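DNA double-strand break repair nuclease NurA (Sulfolobus solfataricus, PDB 2YGK) acts in DNA double-strand break repair as a manganese-dependent nuclease that works with the helicase HerA to resect DNA ends. Local coordinates at residues A[142-147]-A[174-179]; A[24-29]-A[211-216]; A[261-266]-A[292-297]; A[90-95]-A[117-122]; A[252-257]-A[273-278]. All coordinates share one frame; numbering follows the deposited sequence.

In the fold
Followed from the N terminus, the chain opens interaction 2 at helix 17-38 and closes it only at 211-216, in the loop that runs into helix 216-223. Nested in that long loop, one after the other, are interaction 4, which lays helix 104-123 against strand 85-98, the outermost strand of the mixed sheet within this chain, and interaction 1, which brings the loop after helix 136-140 to helix 171-193. Beyond 216 come interactions 5 and 3, which cross, their segments alternating along the chain: interaction 5 pairs strands 255-262 and 270-275, and interaction 3 joins the end of strand 255-262 and the turn after it to 292-297. Interactions 2 and 4, with centres 40 Å apart, both touch the second subunit.

Interaction 1: A[142-147]-A[174-179]; sequences NKVDIQ and MRDLLM
Val144 pushes one methyl, CG2, against the selenomethionine Met179, and this is the tight part of the contact. CG2 lies 3.7 Å from Met179 CB, and the two side chains cross obliquely. Two conformers are modelled for Met179, and the contacts of its outer atoms hold for the one given here: its chain turns at the last torsion (chi3 69°), which carries CE around to the loop, with CE 3.8 Å from Asn142 CB and SE 3.8 Å from Val144 CG2. Val144 CG2 also reaches the helix backbone, 4.0 Å from Asp176 O.

Toward solvent the contact thins out. CB of Lys143 points away from the helix, and Asp145 remains exposed, its OD2 6.2 Å from Asp176 OD2, so that two acidic groups are neighbours without touching.

The buried Asp176 is probably balanced in charge by Arg175. Its OD1 sits over the centre of the guanidinium, a salt bridge by charge alone (Arg175 NH1 to Asp176 OD1 3.2 Å), since no N-H points at the oxygen. Phe149, just beyond the loop segment, packs on Val144, Asp176 and Leu177, while Leu110 of helix 104-123 meets Met179. No hydrogen bond joins the two segments. This is apolar packing of an irregular loop on the flank of a long helix within the NurA domain, away from the manganese site.

Interaction 2: A[24-29]-A[211-216]; sequences ANYLKQ and GTDYPD
Thr212 is the first residue of 211-216 to meet helix 17-38, its CB lying 3.4 Å from Tyr26 OH. Its own hydroxyl turns inward: with chi1 at 72°, OG1 sits between the backbone N and carbonyl carbon and donates to Tyr214 O at 2.9 Å. Asp213 follows with the one hydrogen bond between the segments, from Asp213 N to Tyr26 OH (2.9 Å, 159° at the hydrogen). The Asp213 carboxylate is turned nearly parallel to the phenol ring (planes 11° apart), with OD2 set obliquely to it, 3.6 Å from Tyr26 CZ; OD2 also forms a salt bridge with Lys99 of the second subunit. Next, Tyr214 and Leu27 cross at about a right angle, Leu27 CD2 4.0 Å from Tyr214 CD1 and Leu27 CD1 over one ring face, offset toward the rim. Tyr26 CE2 stands at the ring edge, and Tyr214 OH is hydrogen-bonded to Ile68 O of the second subunit. Thus the loop leading into helix 216-223, with Pro215 at the N-cap position, packs on helix 17-38 at the homodimer interface.

Interaction 3: A[261-266]-A[292-297]; sequences TRLDNG and GVSIKG
A mainly van der Waals contact, bridged by one water, joins Leu263 and Asp264, where strand 255-262 runs out, to Ser294 and Gly297 beyond helix 280-291. The closest approach is made by one methyl of leucine, Leu263 CD1, 3.2 Å from Gly297 O and 3.5 Å from Ser294 OG. That serine hydroxyl is engaged elsewhere, hydrogen-bonded to Leu290 O at the end of helix 280-291, and Leu290 also packs on Leu263. The turn leading from strand 255-262 to strand 270-275 of the mixed sheet is thereby held to the small antiparallel pair 294-295 and 298-299, whose connection includes Gly297. Asp264 CB rests 4.0 Å from Gly297 CA. A water links the two segments without a direct bond: it accepts from Gly297 N at 2.9 Å and donates to Asp264 OD2 at 3.2 Å. The positive phi of Gly297 (92°) goes with backbone angles at which a CB would press on the preceding carbonyl O.

Interaction 4: A[90-95]-A[117-122]; sequences SEDGQI and LSLALR
Arg122 lays its guanidinium flat over the hydroxyl of Ser90, with OG 3.1 Å above the plane and over its centre. Facing the group in this way, Ser90 OG is not hydrogen-bonded to the arginine, although Arg122 NH2 is 3.3 Å from it; its hydrogen bond runs instead to Asp123 OD2 at the end of the helix. Arg122 CG is anti to the backbone N (chi1 -162°), and the chain bends farther out at chi3. Beside it Leu119 spreads its two methyls over the strand: CD2 meets Ser90 CB at 3.7 Å, and CD1 meets Asp92 CB at 3.9 Å, the leucine and aspartate crossing at a slant. Asp92 OD2 and Arg122 NH1 remain 5.0 Å apart, opposite charges that may attract but do not touch. Elsewhere the helix packs on helix 171-193 and strand 129-133. Strand and helix segments run roughly antiparallel (152°), axes 9.8 Å apart, as a helix layered on the outermost strand of the sheet within this chain of an RNase H-clan nuclease, the Leu119 side chain about 12 Å from the bound manganese.

Interaction 5: A[252-257]-A[273-278]; sequences RKMEYT and DIVGRV
Thr257 and Ile274 form an antiparallel hydrogen-bonded pair, with Thr257 N to Ile274 O and Ile274 N to Thr257 O both at 3.0 Å and nearly straight at the hydrogen. The threonine hydroxyl adds a third bond: OG1 donates to Gly276 O at 2.9 Å, lying in the carbonyl plane, which carries the link past the regular pairing. Asp273 CA also makes a CA-H...O contact to Thr257 O at 3.3 Å. These bonds sit at the open end of the hairpin made by strands 255-262 and 270-275 in the central sheet. On the face opposite Thr257 and Ile274, Tyr256 CB packs on Val275 CG2 at 4.1 Å. Tyr256 CG lies between the backbone N and the carbonyl carbon (chi1 66°), and the ring runs beside Asp273, planes of ring and carboxylate 69° apart. A water joins their ends, 2.6 Å from Asp273 OD2 and 3.1 Å from Tyr256 OH. Farther out, Thr258 OG1, Leu136 N and a salt bridge to Arg271 position the Asp273 carboxylate, while Ile190 packs on Met254 and Val275.

Interaction 1: A[142-147]-A[174-179]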
# COMPACT_ATOMS: atom_id res chain seq x y z
N ASN A 142 -9.36 -10.46 -9.62
CA ASN A 142 -10.54 -11.07 -8.97
C ASN A 142 -11.74 -11.07 -9.89
O ASN A 142 -11.70 -10.55 -10.99
CB ASN A 142 -10.91 -10.32 -7.67
CG ASN A 142 -9.85 -10.47 -6.57
OD1 ASN A 142 -9.05 -11.42 -6.56
ND2 ASN A 142 -9.86 -9.52 -5.62
N LYS A 143 -12.82 -11.67 -9.41
CA LYS A 143 -14.06 -11.79 -10.16
C LYS A 143 -14.78 -10.42 -10.22
O LYS A 143 -14.77 -9.67 -9.24
CB LYS A 143 -14.92 -12.87 -9.49
CG LYS A 143 -14.15 -14.22 -9.25
CD LYS A 143 -15.07 -15.41 -8.93
CE LYS A 143 -14.32 -16.74 -8.94
NZ LYS A 143 -15.23 -17.93 -8.93
N VAL A 144 -15.39 -10.10 -11.37
CA VAL A 144 -16.00 -8.78 -11.62
C VAL A 144 -17.52 -8.74 -11.91
O VAL A 144 -18.05 -9.49 -12.74
CB VAL A 144 -15.28 -8.09 -12.79
CG1 VAL A 144 -16.27 -7.42 -13.71
CG2 VAL A 144 -14.25 -7.09 -12.27
N ASP A 145 -18.22 -7.82 -11.25
CA ASP A 145 -19.65 -7.68 -11.45
C ASP A 145 -19.95 -7.17 -12.87
O ASP A 145 -19.71 -6.00 -13.17
CB ASP A 145 -20.24 -6.73 -10.41
CG ASP A 145 -21.76 -6.65 -10.48
OD1 ASP A 145 -22.36 -7.37 -11.31
OD2 ASP A 145 -22.34 -5.85 -9.71
N ILE A 146 -20.49 -8.06 -13.71
CA ILE A 146 -20.68 -7.78 -15.15
C ILE A 146 -22.05 -7.22 -15.42
O ILE A 146 -22.54 -7.37 -16.55
CB ILE A 146 -20.53 -9.07 -16.04
CG1 ILE A 146 -21.58 -10.13 -15.63
CG2 ILE A 146 -19.08 -9.62 -15.97
CD1 ILE A 146 -22.31 -10.85 -16.81
N GLN A 147 -22.67 -6.60 -14.41
CA GLN A 147 -24.08 -6.20 -14.49
C GLN A 147 -24.29 -4.69 -14.31
O GLN A 147 -25.37 -4.15 -14.61
CB GLN A 147 -24.90 -6.96 -13.44
CG GLN A 147 -24.74 -8.48 -13.46
CD GLN A 147 -25.78 -9.20 -12.60
OE1 GLN A 147 -26.90 -8.70 -12.39
NE2 GLN A 147 -25.40 -10.38 -12.07
N MSE A 174 -14.59 2.40 -13.29
CA MSE A 174 -13.27 2.43 -13.95
C MSE A 174 -12.36 1.25 -13.48
O MSE A 174 -11.82 0.49 -14.29
CB MSE A 174 -12.54 3.77 -13.81
CG MSE A 174 -11.24 3.72 -14.62
SE MSE A 174 -10.06 5.21 -14.55
CE MSE A 174 -8.87 4.89 -15.99
N ARG A 175 -12.19 1.12 -12.17
CA ARG A 175 -11.45 -0.00 -11.64
C ARG A 175 -12.00 -1.28 -12.26
O ARG A 175 -11.23 -2.10 -12.74
CB ARG A 175 -11.53 -0.07 -10.12
CG ARG A 175 -11.14 -1.45 -9.54
CD ARG A 175 -11.53 -1.57 -8.08
NE ARG A 175 -12.93 -1.17 -7.89
CZ ARG A 175 -13.91 -1.94 -7.43
NH1 ARG A 175 -13.67 -3.19 -7.05
NH2 ARG A 175 -15.14 -1.44 -7.34
N ASP A 176 -13.32 -1.43 -12.27
CA ASP A 176 -13.94 -2.67 -12.73
C ASP A 176 -13.81 -2.88 -14.24
O ASP A 176 -13.53 -3.99 -14.69
CB ASP A 176 -15.41 -2.76 -12.29
CG ASP A 176 -15.55 -3.21 -10.83
OD1 ASP A 176 -14.52 -3.34 -10.13
OD2 ASP A 176 -16.69 -3.48 -10.40
N LEU A 177 -13.97 -1.82 -15.03
CA LEU A 177 -13.66 -1.91 -16.45
C LEU A 177 -12.22 -2.29 -16.72
O LEU A 177 -11.96 -3.06 -17.63
CB LEU A 177 -13.94 -0.60 -17.16
CG LEU A 177 -15.35 -0.38 -17.65
CD1 LEU A 177 -15.35 0.92 -18.48
CD2 LEU A 177 -15.90 -1.57 -18.47
N LEU A 178 -11.28 -1.74 -15.96
CA LEU A 178 -9.86 -2.08 -16.16
C LEU A 178 -9.58 -3.54 -15.81
O LEU A 178 -8.83 -4.19 -16.48
CB LEU A 178 -8.95 -1.14 -15.38
CG LEU A 178 -8.76 0.24 -16.01
CD1 LEU A 178 -8.24 1.31 -15.01
CD2 LEU A 178 -7.86 0.14 -17.21
N MSE A 179 -10.22 -4.04 -14.76
CA MSE A 179 -10.10 -5.45 -14.39
C MSE A 179 -10.55 -6.33 -15.55
O MSE A 179 -9.84 -7.25 -15.95
CB MSE A 179 -10.94 -5.75 -13.16
CG MSE A 179 -10.34 -5.19 -11.89
SE MSE A 179 -11.42 -5.55 -10.34
CE MSE A 179 -11.14 -7.49 -10.24

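Interaction 2: A[24-29]-A[211-216]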
# COMPACT_ATOMS: atom_id res chain seq x y z
N ALA A 24 11.33 -21.66 13.55
CA ALA A 24 12.40 -22.59 13.15
C ALA A 24 12.00 -24.05 13.37
O ALA A 24 11.92 -24.83 12.41
CB ALA A 24 13.69 -22.29 13.91
N ASN A 25 11.74 -24.41 14.62
CA ASN A 25 11.32 -25.76 14.98
C ASN A 25 10.10 -26.22 14.18
O ASN A 25 10.15 -27.25 13.52
CB ASN A 25 11.04 -25.87 16.50
CG ASN A 25 12.31 -25.88 17.34
OD1 ASN A 25 13.37 -25.43 16.90
ND2 ASN A 25 12.21 -26.40 18.56
N TYR A 26 9.02 -25.44 14.22
CA TYR A 26 7.81 -25.79 13.47
C TYR A 26 8.17 -26.21 12.05
O TYR A 26 7.74 -27.26 11.59
CB TYR A 26 6.81 -24.62 13.42
CG TYR A 26 5.77 -24.73 12.30
CD1 TYR A 26 4.55 -25.38 12.49
CD2 TYR A 26 6.03 -24.16 11.04
CE1 TYR A 26 3.60 -25.46 11.47
CE2 TYR A 26 5.09 -24.25 10.00
CZ TYR A 26 3.88 -24.90 10.22
OH TYR A 26 2.95 -24.97 9.21
N LEU A 27 8.96 -25.38 11.37
CA LEU A 27 9.36 -25.63 9.99
C LEU A 27 10.20 -26.88 9.86
O LEU A 27 10.02 -27.64 8.91
CB LEU A 27 10.11 -24.44 9.39
CG LEU A 27 9.24 -23.25 8.99
CD1 LEU A 27 10.09 -21.98 8.80
CD2 LEU A 27 8.44 -23.59 7.72
N LYS A 28 11.11 -27.09 10.80
CA LYS A 28 12.00 -28.27 10.80
C LYS A 28 11.19 -29.56 10.97
O LYS A 28 11.49 -30.57 10.33
CB LYS A 28 13.04 -28.13 11.92
CG LYS A 28 14.13 -29.20 11.92
CD LYS A 28 15.17 -28.94 13.01
CE LYS A 28 16.16 -30.09 13.15
NZ LYS A 28 17.17 -29.84 14.20
N GLN A 29 10.16 -29.50 11.81
CA GLN A 29 9.35 -30.66 12.17
C GLN A 29 8.10 -30.78 11.30
O GLN A 29 7.34 -31.73 11.44
CB GLN A 29 8.98 -30.60 13.67
CG GLN A 29 9.80 -31.55 14.55
CD GLN A 29 10.03 -31.04 15.98
OE1 GLN A 29 9.71 -29.90 16.32
NE2 GLN A 29 10.59 -31.91 16.83
N GLY A 211 1.35 -27.10 2.17
CA GLY A 211 0.21 -26.77 3.03
C GLY A 211 0.60 -26.36 4.45
O GLY A 211 0.07 -26.90 5.42
N THR A 212 1.53 -25.41 4.55
CA THR A 212 2.07 -24.97 5.83
C THR A 212 1.74 -23.50 6.05
O THR A 212 1.12 -22.86 5.22
CB THR A 212 3.59 -25.18 5.90
OG1 THR A 212 4.26 -24.24 5.05
CG2 THR A 212 3.96 -26.61 5.49
N ASP A 213 2.17 -22.97 7.20
CA ASP A 213 1.94 -21.58 7.54
C ASP A 213 2.75 -20.65 6.66
O ASP A 213 2.40 -19.48 6.54
CB ASP A 213 2.28 -21.30 9.01
CG ASP A 213 1.28 -21.91 9.98
OD1 ASP A 213 0.09 -22.05 9.62
OD2 ASP A 213 1.69 -22.22 11.12
N TYR A 214 3.82 -21.17 6.07
CA TYR A 214 4.70 -20.39 5.19
C TYR A 214 4.48 -20.77 3.72
O TYR A 214 3.95 -21.84 3.43
CB TYR A 214 6.16 -20.58 5.62
CG TYR A 214 6.48 -19.81 6.87
CD1 TYR A 214 6.19 -20.32 8.12
CD2 TYR A 214 7.03 -18.54 6.79
CE1 TYR A 214 6.45 -19.57 9.28
CE2 TYR A 214 7.30 -17.79 7.92
CZ TYR A 214 7.01 -18.30 9.16
OH TYR A 214 7.28 -17.53 10.28
N PRO A 215 4.84 -19.89 2.78
CA PRO A 215 4.65 -20.31 1.40
C PRO A 215 5.69 -21.32 0.89
O PRO A 215 6.81 -21.41 1.42
CB PRO A 215 4.70 -19.00 0.62
CG PRO A 215 5.38 -18.04 1.50
CD PRO A 215 5.12 -18.45 2.89
N ASP A 216 5.29 -22.08 -0.13
CA ASP A 216 6.07 -23.20 -0.69
C ASP A 216 7.42 -22.75 -1.18
O ASP A 216 8.44 -23.46 -1.00
CB ASP A 216 5.35 -23.82 -1.87
CG ASP A 216 4.08 -24.55 -1.48
OD1 ASP A 216 3.99 -25.08 -0.35
OD2 ASP A 216 3.16 -24.60 -2.33

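Interaction 3: A[261-266]-A[292-297]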
# COMPACT_ATOMS: atom_id res chain seq x y z
N THR A 261 11.24 -23.52 -9.66
CA THR A 261 12.54 -23.96 -10.18
C THR A 261 13.57 -23.02 -9.61
O THR A 261 13.26 -21.88 -9.28
CB THR A 261 12.57 -23.93 -11.76
OG1 THR A 261 13.83 -24.43 -12.28
CG2 THR A 261 12.28 -22.54 -12.25
N ARG A 262 14.77 -23.57 -9.45
CA ARG A 262 15.97 -22.84 -9.20
C ARG A 262 16.81 -23.11 -10.40
O ARG A 262 17.12 -24.28 -10.65
CB ARG A 262 16.68 -23.37 -7.95
CG ARG A 262 18.05 -22.72 -7.70
CD ARG A 262 18.71 -23.23 -6.45
NE ARG A 262 18.03 -22.86 -5.19
CZ ARG A 262 17.37 -23.68 -4.36
NH1 ARG A 262 17.26 -24.97 -4.62
NH2 ARG A 262 16.82 -23.20 -3.24
N LEU A 263 17.22 -22.06 -11.12
CA LEU A 263 17.96 -22.20 -12.38
C LEU A 263 19.44 -22.42 -12.18
O LEU A 263 20.13 -22.88 -13.10
CB LEU A 263 17.79 -20.97 -13.26
CG LEU A 263 16.32 -20.74 -13.61
CD1 LEU A 263 16.16 -19.38 -14.13
CD2 LEU A 263 15.74 -21.79 -14.59
N ASP A 264 19.93 -22.10 -10.98
CA ASP A 264 21.36 -22.02 -10.70
C ASP A 264 21.61 -22.37 -9.23
O ASP A 264 20.91 -21.85 -8.33
CB ASP A 264 21.83 -20.62 -11.01
CG ASP A 264 23.29 -20.41 -10.77
OD1 ASP A 264 23.99 -21.37 -10.36
OD2 ASP A 264 23.74 -19.25 -10.98
N ASN A 265 22.57 -23.27 -9.01
CA ASN A 265 22.93 -23.72 -7.67
C ASN A 265 23.08 -22.56 -6.71
O ASN A 265 23.83 -21.66 -6.98
CB ASN A 265 24.26 -24.45 -7.72
CG ASN A 265 24.14 -25.89 -8.23
OD1 ASN A 265 23.05 -26.44 -8.35
ND2 ASN A 265 25.29 -26.51 -8.46
N GLY A 266 22.36 -22.59 -5.59
CA GLY A 266 22.55 -21.64 -4.51
C GLY A 266 21.75 -20.36 -4.63
O GLY A 266 21.78 -19.51 -3.73
N GLY A 292 20.15 -20.07 -20.19
CA GLY A 292 21.00 -19.42 -21.17
C GLY A 292 20.79 -17.93 -21.33
O GLY A 292 21.55 -17.28 -22.04
N VAL A 293 19.77 -17.37 -20.71
CA VAL A 293 19.58 -15.93 -20.72
C VAL A 293 19.45 -15.39 -19.30
O VAL A 293 18.97 -14.27 -19.10
CB VAL A 293 18.35 -15.54 -21.53
CG1 VAL A 293 18.47 -16.14 -22.92
CG2 VAL A 293 17.09 -16.03 -20.84
N SER A 294 19.90 -16.19 -18.34
CA SER A 294 19.75 -15.91 -16.93
C SER A 294 21.05 -15.50 -16.33
O SER A 294 22.13 -15.95 -16.73
CB SER A 294 19.28 -17.15 -16.18
OG SER A 294 17.91 -17.42 -16.46
N ILE A 295 20.95 -14.62 -15.36
CA ILE A 295 22.06 -14.24 -14.51
C ILE A 295 21.68 -14.47 -13.08
O ILE A 295 20.58 -14.08 -12.66
CB ILE A 295 22.44 -12.80 -14.76
CG1 ILE A 295 23.30 -12.79 -16.01
CG2 ILE A 295 23.25 -12.23 -13.59
CD1 ILE A 295 23.31 -11.46 -16.64
N LYS A 296 22.59 -15.11 -12.34
CA LYS A 296 22.38 -15.41 -10.92
C LYS A 296 20.98 -15.92 -10.66
O LYS A 296 20.36 -15.50 -9.71
CB LYS A 296 22.63 -14.19 -10.04
CG LYS A 296 24.13 -13.96 -9.71
CD LYS A 296 24.41 -12.48 -9.39
CE LYS A 296 25.90 -12.24 -9.20
NZ LYS A 296 26.42 -13.06 -8.08
N GLY A 297 20.51 -16.84 -11.51
CA GLY A 297 19.30 -17.57 -11.23
C GLY A 297 18.05 -16.95 -11.79
O GLY A 297 16.99 -17.55 -11.64
O HOH W 1 22.01 -18.42 -13.48

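Interaction 4: A[90-95]-A[117-122]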
# COMPACT_ATOMS: atom_id res chain seq x y z
N SER A 90 9.71 -2.54 -27.73
CA SER A 90 8.76 -1.45 -27.60
C SER A 90 8.81 -0.85 -26.21
O SER A 90 9.21 -1.51 -25.25
CB SER A 90 7.35 -1.97 -27.86
OG SER A 90 7.30 -2.63 -29.10
N GLU A 91 8.42 0.41 -26.12
CA GLU A 91 8.13 1.12 -24.87
C GLU A 91 6.76 1.78 -25.01
O GLU A 91 6.41 2.31 -26.05
CB GLU A 91 9.17 2.21 -24.58
CG GLU A 91 10.62 1.73 -24.45
CD GLU A 91 11.44 1.87 -25.74
OE1 GLU A 91 10.98 1.45 -26.84
OE2 GLU A 91 12.57 2.40 -25.63
N ASP A 92 6.00 1.75 -23.94
CA ASP A 92 4.62 2.17 -23.98
C ASP A 92 4.33 2.68 -22.58
O ASP A 92 4.53 1.96 -21.61
CB ASP A 92 3.75 0.96 -24.31
CG ASP A 92 2.41 1.34 -24.90
OD1 ASP A 92 1.90 2.46 -24.64
OD2 ASP A 92 1.85 0.49 -25.63
N GLY A 93 3.91 3.94 -22.49
CA GLY A 93 3.67 4.58 -21.20
C GLY A 93 3.03 5.94 -21.29
O GLY A 93 3.31 6.71 -22.18
N GLN A 94 2.17 6.23 -20.31
CA GLN A 94 1.48 7.51 -20.18
C GLN A 94 1.74 8.19 -18.82
O GLN A 94 1.91 7.50 -17.82
CB GLN A 94 -0.02 7.27 -20.35
CG GLN A 94 -0.86 8.57 -20.52
CD GLN A 94 -1.96 8.39 -21.56
OE1 GLN A 94 -2.59 7.33 -21.62
NE2 GLN A 94 -2.18 9.41 -22.40
N ILE A 95 1.78 9.52 -18.81
CA ILE A 95 1.64 10.35 -17.58
C ILE A 95 0.26 10.99 -17.56
O ILE A 95 -0.26 11.37 -18.60
CB ILE A 95 2.64 11.51 -17.53
CG1 ILE A 95 4.08 11.00 -17.56
CG2 ILE A 95 2.44 12.32 -16.26
CD1 ILE A 95 5.10 12.11 -17.74
N LEU A 117 0.28 -6.33 -20.82
CA LEU A 117 -0.42 -7.38 -21.56
C LEU A 117 -0.61 -6.96 -23.00
O LEU A 117 -0.47 -7.78 -23.88
CB LEU A 117 -1.76 -7.70 -20.94
CG LEU A 117 -1.80 -8.20 -19.48
CD1 LEU A 117 -3.28 -8.16 -19.09
CD2 LEU A 117 -1.12 -9.62 -19.24
N SER A 118 -0.89 -5.68 -23.27
CA SER A 118 -0.98 -5.34 -24.69
C SER A 118 0.37 -5.40 -25.43
O SER A 118 0.39 -5.64 -26.61
CB SER A 118 -1.70 -4.02 -24.92
OG SER A 118 -0.81 -2.96 -24.73
N LEU A 119 1.50 -5.22 -24.77
CA LEU A 119 2.79 -5.40 -25.43
C LEU A 119 3.08 -6.89 -25.64
O LEU A 119 3.79 -7.29 -26.58
CB LEU A 119 3.93 -4.75 -24.64
CG LEU A 119 3.96 -3.22 -24.61
CD1 LEU A 119 5.04 -2.66 -23.71
CD2 LEU A 119 4.19 -2.73 -26.00
N ALA A 120 2.53 -7.73 -24.79
CA ALA A 120 2.67 -9.17 -25.00
C ALA A 120 1.98 -9.54 -26.33
O ALA A 120 2.45 -10.43 -27.07
CB ALA A 120 2.07 -9.95 -23.83
N LEU A 121 0.89 -8.88 -26.67
CA LEU A 121 0.25 -9.12 -27.94
C LEU A 121 1.00 -8.43 -29.05
O LEU A 121 1.14 -8.99 -30.14
CB LEU A 121 -1.18 -8.64 -27.96
CG LEU A 121 -2.11 -9.49 -27.11
CD1 LEU A 121 -3.35 -8.67 -26.81
CD2 LEU A 121 -2.49 -10.82 -27.80
N ARG A 122 1.49 -7.24 -28.80
CA ARG A 122 2.28 -6.60 -29.83
C ARG A 122 3.48 -7.46 -30.24
O ARG A 122 3.59 -7.84 -31.38
CB ARG A 122 2.74 -5.21 -29.39
CG ARG A 122 3.19 -4.34 -30.56
CD ARG A 122 3.41 -2.90 -30.14
NE ARG A 122 4.50 -2.30 -30.92
CZ ARG A 122 5.07 -1.12 -30.67
NH1 ARG A 122 4.67 -0.37 -29.64
NH2 ARG A 122 6.06 -0.70 -31.46

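Interaction 5: A[252-257]-A[273-278]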
# COMPACT_ATOMS: atom_id res chain seq x y z
N ARG A 252 -12.32 -19.70 -18.34
CA ARG A 252 -12.84 -20.29 -17.11
C ARG A 252 -12.45 -21.77 -16.96
O ARG A 252 -12.15 -22.19 -15.84
CB ARG A 252 -14.36 -20.10 -16.99
CG ARG A 252 -14.81 -18.66 -16.70
CD ARG A 252 -16.35 -18.51 -16.71
NE ARG A 252 -16.79 -17.18 -16.27
CZ ARG A 252 -17.60 -16.91 -15.24
NH1 ARG A 252 -18.12 -17.88 -14.49
NH2 ARG A 252 -17.91 -15.64 -14.96
N LYS A 253 -12.43 -22.55 -18.04
CA LYS A 253 -11.83 -23.92 -17.98
C LYS A 253 -10.39 -23.91 -18.47
O LYS A 253 -9.98 -24.84 -19.19
CB LYS A 253 -12.62 -25.01 -18.75
CG LYS A 253 -13.27 -24.55 -20.02
CD LYS A 253 -14.06 -25.60 -20.83
CE LYS A 253 -15.27 -25.02 -21.63
NZ LYS A 253 -16.31 -26.02 -21.87
N MSE A 254 -9.62 -22.89 -18.09
CA MSE A 254 -8.19 -22.99 -18.30
C MSE A 254 -7.64 -23.68 -17.09
O MSE A 254 -7.89 -23.27 -15.96
CB MSE A 254 -7.50 -21.65 -18.58
CG MSE A 254 -7.55 -21.24 -20.07
SE MSE A 254 -7.46 -22.73 -21.43
CE MSE A 254 -7.88 -21.69 -23.02
N GLU A 255 -6.95 -24.79 -17.35
CA GLU A 255 -6.15 -25.46 -16.35
C GLU A 255 -4.71 -25.14 -16.70
O GLU A 255 -4.29 -25.25 -17.86
CB GLU A 255 -6.39 -26.97 -16.37
CG GLU A 255 -7.65 -27.40 -15.60
CD GLU A 255 -7.65 -28.89 -15.24
OE1 GLU A 255 -7.44 -29.76 -16.14
OE2 GLU A 255 -7.87 -29.19 -14.05
N TYR A 256 -3.95 -24.73 -15.69
CA TYR A 256 -2.55 -24.44 -15.90
C TYR A 256 -1.67 -25.23 -14.95
O TYR A 256 -2.16 -25.86 -14.02
CB TYR A 256 -2.28 -22.94 -15.80
CG TYR A 256 -2.49 -22.30 -14.47
CD1 TYR A 256 -3.77 -22.02 -14.00
CD2 TYR A 256 -1.42 -21.91 -13.70
CE1 TYR A 256 -3.97 -21.39 -12.76
CE2 TYR A 256 -1.58 -21.29 -12.48
CZ TYR A 256 -2.86 -21.03 -12.00
OH TYR A 256 -3.01 -20.40 -10.79
N THR A 257 -0.38 -25.21 -15.24
CA THR A 257 0.59 -25.91 -14.44
C THR A 257 1.51 -24.91 -13.74
O THR A 257 1.96 -23.94 -14.35
CB THR A 257 1.44 -26.85 -15.29
OG1 THR A 257 0.59 -27.76 -15.97
CG2 THR A 257 2.38 -27.64 -14.42
N ASP A 273 4.31 -20.33 -13.99
CA ASP A 273 3.00 -20.82 -14.44
C ASP A 273 3.01 -20.88 -15.94
O ASP A 273 3.40 -19.95 -16.60
CB ASP A 273 1.88 -19.89 -14.03
CG ASP A 273 1.79 -19.68 -12.53
OD1 ASP A 273 2.21 -20.62 -11.84
OD2 ASP A 273 1.34 -18.56 -12.07
N ILE A 274 2.53 -21.98 -16.49
CA ILE A 274 2.47 -22.16 -17.92
C ILE A 274 1.11 -22.78 -18.24
O ILE A 274 0.77 -23.79 -17.68
CB ILE A 274 3.69 -23.01 -18.43
CG1 ILE A 274 3.53 -23.45 -19.88
CG2 ILE A 274 3.90 -24.23 -17.62
CD1 ILE A 274 4.78 -24.15 -20.39
N VAL A 275 0.31 -22.15 -19.09
CA VAL A 275 -1.01 -22.70 -19.45
C VAL A 275 -0.89 -23.89 -20.41
O VAL A 275 -0.41 -23.76 -21.55
CB VAL A 275 -1.91 -21.67 -20.14
CG1 VAL A 275 -3.12 -22.36 -20.73
CG2 VAL A 275 -2.31 -20.55 -19.18
N GLY A 276 -1.38 -25.03 -19.95
CA GLY A 276 -1.29 -26.27 -20.68
C GLY A 276 -0.83 -27.37 -19.75
O GLY A 276 -0.59 -27.13 -18.56
N ARG A 277 -0.74 -28.59 -20.30
CA ARG A 277 -0.07 -29.68 -19.60
C ARG A 277 1.39 -29.71 -20.00
O ARG A 277 1.76 -29.43 -21.15
CB ARG A 277 -0.72 -31.05 -19.83
CG ARG A 277 -1.42 -31.62 -18.58
CD ARG A 277 -2.34 -32.80 -18.93
NE ARG A 277 -3.60 -32.74 -18.19
CZ ARG A 277 -4.78 -33.19 -18.64
NH1 ARG A 277 -4.89 -33.73 -19.85
NH2 ARG A 277 -5.85 -33.09 -17.87
N VAL A 278 2.20 -30.06 -19.02
CA VAL A 278 3.63 -29.94 -19.11
C VAL A 278 4.20 -31.12 -18.36
O VAL A 278 3.59 -31.57 -17.41
CB VAL A 278 4.05 -28.60 -18.49
CG1 VAL A 278 5.39 -28.69 -17.83
CG2 VAL A 278 4.00 -27.51 -19.54
O HOH W 2 -0.85 -18.18 -10.80